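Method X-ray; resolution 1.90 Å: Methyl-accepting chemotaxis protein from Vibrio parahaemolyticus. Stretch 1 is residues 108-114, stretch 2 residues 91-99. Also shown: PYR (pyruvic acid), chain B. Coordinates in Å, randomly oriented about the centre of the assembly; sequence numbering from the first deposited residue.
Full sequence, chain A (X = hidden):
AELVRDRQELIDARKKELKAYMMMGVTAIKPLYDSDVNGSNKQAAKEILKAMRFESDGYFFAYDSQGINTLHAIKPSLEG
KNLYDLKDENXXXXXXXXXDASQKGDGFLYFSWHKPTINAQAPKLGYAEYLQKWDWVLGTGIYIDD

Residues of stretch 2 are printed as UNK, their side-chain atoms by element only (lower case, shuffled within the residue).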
# COMPACT_ATOMS: atom_id res chain seq x y z
N PHE A 108 -4.81 11.22 -13.28
CA PHE A 108 -6.03 10.38 -13.33
C PHE A 108 -6.52 10.23 -14.77
O PHE A 108 -6.40 11.16 -15.60
CB PHE A 108 -7.17 10.95 -12.46
CG PHE A 108 -6.90 10.85 -10.97
CD1 PHE A 108 -7.07 9.64 -10.30
CD2 PHE A 108 -6.43 11.95 -10.27
CE1 PHE A 108 -6.79 9.55 -8.93
CE2 PHE A 108 -6.15 11.88 -8.92
CZ PHE A 108 -6.33 10.68 -8.25
N LEU A 109 -7.09 9.06 -15.05
CA LEU A 109 -7.71 8.81 -16.35
C LEU A 109 -8.82 7.78 -16.19
O LEU A 109 -8.58 6.72 -15.57
CB LEU A 109 -6.69 8.27 -17.36
CG LEU A 109 -7.21 8.15 -18.81
CD1 LEU A 109 -7.41 9.57 -19.49
CD2 LEU A 109 -6.30 7.22 -19.68
N TYR A 110 -10.01 8.06 -16.75
CA TYR A 110 -11.09 7.05 -16.79
C TYR A 110 -10.93 6.23 -18.09
O TYR A 110 -10.70 6.79 -19.17
CB TYR A 110 -12.48 7.70 -16.81
CG TYR A 110 -12.94 8.29 -15.51
CD1 TYR A 110 -13.59 7.49 -14.56
CD2 TYR A 110 -12.73 9.65 -15.22
CE1 TYR A 110 -14.03 8.03 -13.35
CE2 TYR A 110 -13.17 10.20 -14.01
CZ TYR A 110 -13.83 9.37 -13.09
OH TYR A 110 -14.27 9.86 -11.89
N PHE A 111 -11.05 4.90 -18.00
CA PHE A 111 -10.97 4.01 -19.16
C PHE A 111 -11.50 2.65 -18.72
O PHE A 111 -11.72 2.45 -17.54
CB PHE A 111 -9.53 3.87 -19.69
CG PHE A 111 -8.53 3.35 -18.67
CD1 PHE A 111 -8.18 1.99 -18.64
CD2 PHE A 111 -7.88 4.24 -17.76
CE1 PHE A 111 -7.20 1.50 -17.71
CE2 PHE A 111 -6.94 3.78 -16.83
CZ PHE A 111 -6.59 2.40 -16.79
N SER A 112 -11.70 1.75 -19.67
CA SER A 112 -12.08 0.36 -19.37
C SER A 112 -10.88 -0.53 -19.62
O SER A 112 -10.07 -0.27 -20.51
CB SER A 112 -13.25 -0.10 -20.25
OG SER A 112 -14.43 0.55 -19.83
N TRP A 113 -10.77 -1.57 -18.79
CA TRP A 113 -9.66 -2.51 -18.86
C TRP A 113 -10.15 -3.85 -18.28
O TRP A 113 -11.13 -3.91 -17.50
CB TRP A 113 -8.46 -1.98 -18.05
CG TRP A 113 -7.17 -2.67 -18.43
CD1 TRP A 113 -6.65 -3.82 -17.85
CD2 TRP A 113 -6.26 -2.29 -19.46
NE1 TRP A 113 -5.47 -4.16 -18.48
CE2 TRP A 113 -5.20 -3.23 -19.45
CE3 TRP A 113 -6.23 -1.22 -20.40
CZ2 TRP A 113 -4.12 -3.16 -20.35
CZ3 TRP A 113 -5.14 -1.16 -21.29
CH2 TRP A 113 -4.10 -2.11 -21.25
N HIS A 114 -9.44 -4.91 -18.63
CA HIS A 114 -9.64 -6.21 -17.99
C HIS A 114 -9.72 -6.03 -16.46
O HIS A 114 -8.87 -5.37 -15.85
CB HIS A 114 -8.47 -7.12 -18.34
CG HIS A 114 -8.43 -8.41 -17.58
ND1 HIS A 114 -7.68 -8.58 -16.44
CD2 HIS A 114 -8.99 -9.62 -17.85
CE1 HIS A 114 -7.79 -9.83 -16.02
NE2 HIS A 114 -8.56 -10.48 -16.87
N UNK A 91 -13.05 3.90 -27.22
CA UNK A 91 -12.09 4.67 -28.02
C UNK A 91 -11.18 5.55 -27.19
O UNK A 91 -10.61 6.51 -27.73
N UNK A 92 -11.05 5.27 -25.90
CA UNK A 92 -10.10 6.02 -25.05
C UNK A 92 -8.68 5.52 -25.34
O UNK A 92 -8.43 4.31 -25.25
c UNK A 92 -10.39 5.90 -23.52
c UNK A 92 -9.21 6.61 -22.67
c UNK A 92 -11.72 6.53 -23.15
N UNK A 93 -7.75 6.42 -25.70
CA UNK A 93 -6.36 6.03 -25.89
C UNK A 93 -5.72 5.91 -24.52
O UNK A 93 -5.24 6.89 -23.92
c UNK A 93 -5.59 7.04 -26.79
N UNK A 94 -5.79 4.70 -23.98
CA UNK A 94 -5.48 4.47 -22.57
C UNK A 94 -4.02 4.78 -22.20
O UNK A 94 -3.77 5.47 -21.21
c UNK A 94 -5.46 2.70 -20.66
c UNK A 94 -7.32 2.69 -22.42
c UNK A 94 -5.83 2.97 -22.16
N UNK A 95 -3.08 4.22 -22.96
CA UNK A 95 -1.65 4.31 -22.61
C UNK A 95 -1.16 5.76 -22.82
O UNK A 95 -0.47 6.35 -21.95
c UNK A 95 0.72 3.54 -23.21
c UNK A 95 -0.78 3.25 -23.36
c UNK A 95 -2.19 1.35 -22.44
c UNK A 95 -0.85 1.88 -22.66
N UNK A 96 -1.53 6.33 -23.95
CA UNK A 96 -1.13 7.72 -24.21
C UNK A 96 -1.76 8.64 -23.15
O UNK A 96 -1.11 9.59 -22.68
c UNK A 96 -1.57 8.16 -25.59
N UNK A 97 -3.01 8.35 -22.79
CA UNK A 97 -3.72 9.15 -21.79
C UNK A 97 -3.06 9.08 -20.42
O UNK A 97 -2.98 10.10 -19.73
N UNK A 98 -2.58 7.90 -20.02
CA UNK A 98 -1.92 7.75 -18.72
C UNK A 98 -0.54 8.41 -18.72
O UNK A 98 -0.11 9.01 -17.69
c UNK A 98 -3.42 6.00 -16.42
c UNK A 98 -2.93 4.04 -17.95
c UNK A 98 -3.09 5.59 -17.85
c UNK A 98 -1.78 6.29 -18.29
N UNK A 99 0.14 8.31 -19.86
CA UNK A 99 1.49 8.90 -19.93
C UNK A 99 1.29 10.41 -19.76
O UNK A 99 1.97 11.05 -18.95
c UNK A 99 3.43 9.49 -21.45
c UNK A 99 2.18 8.59 -21.27
c UNK A 99 2.82 6.64 -22.82
c UNK A 99 2.61 7.11 -21.32
C PYR B . -4.06 -1.54 -16.72
O PYR B . -5.10 -0.87 -16.27
OXT PYR B . -3.82 -2.74 -16.24
CA PYR B . -3.21 -0.99 -17.71
O3 PYR B . -2.22 -1.71 -18.09
CB PYR B . -3.41 0.38 -18.36

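Position 91 has backbone atoms only and makes no contact with stretch 1. Its phi of 78° is a conformation that by itself favours a residue without CB, and the residue is Gly91.

Position 92 carries three carbons, one bonded to CA and bearing the other two. This fork at the first carbon, with nothing beyond it, identifies Val92. Its CA-to-CB bond points toward the strand, and CG1 lies 3.8 Å from Tyr110 O, 4.1 Å from Phe111 CB and 4.2 Å from Leu109 CD2, so one methyl spans three consecutive strand residues.

Position 93 has a single side-chain carbon, directed away from the strand, which defines Ala93. It occupies the N-cap position, and its carbonyl O accepts a hydrogen bond from N of position 97 at 2.9 Å, an early turn of the helix.

Position 94 again shows three carbons forked at the first, the pattern of Val94. Here CB points toward the strand. CG1 sits 3.6 Å from the centroid of the Phe111 ring, 17° off the ring normal, a CH-pi contact over the face. The same methyl reaches Trp113 CZ3 at 3.9 Å, an oblique approach to the indole.

Position 95 has four carbons, forked at the first, with one arm two carbons long: Ile95. Although its CA-to-CB bond points away, the end of the longer arm comes nearer, and CD1 lies 4.0 Å from Trp113 CZ3.

Position 96 has one side-chain carbon, pointing away and touching nothing on stretch 1; it is Ala96.

Position 97 has no side-chain atoms although it lies within the helix, and is therefore Gly97. An ideal CB would point toward the strand and fall 2.7 Å from Leu109 CD2, a clash. The bare backbone instead lets Leu109 CD2 pack 3.8 Å from Gly97 C.

Position 98 has four carbons, this time forked at the second, which distinguishes Leu98 from the isomer at 95. Its CA-to-CB bond runs sideways, but the end comes nearer: CG is 4.0 Å from Leu109 CD2, and CD1 is 4.2 Å from Phe111 CE2.

Position 99 has four carbons forked at the first with one two-carbon arm, hence Ile99. It is buried but out of reach of stretch 1.

The strand and helix axes run nearly antiparallel, at 164°, and approach to 8.2 Å. No hydrogen bond crosses between the stretches; the 390 Å² of buried surface depends largely on apolar packing. Leu109 enters beside Gly97, its CD2 only 3.4 Å from Val94 O, a carbonyl already engaged by Leu98 N at 3.0 Å within the helix. Farther along the strand, Phe111 and Trp113 pack against Val94, and both aromatics also border pyruvic acid: Trp113 NE1 is 3.1 Å from PYR OXT, and Phe111 CE1 is 3.5 Å from PYR O. From the helix, Leu98 CD1 and Val94 CG1 approach PYR CB at 3.7 and 3.9 Å, so the same packing helps line the ligand site.

Stretch 2 (91-99) GVAVIAGLI
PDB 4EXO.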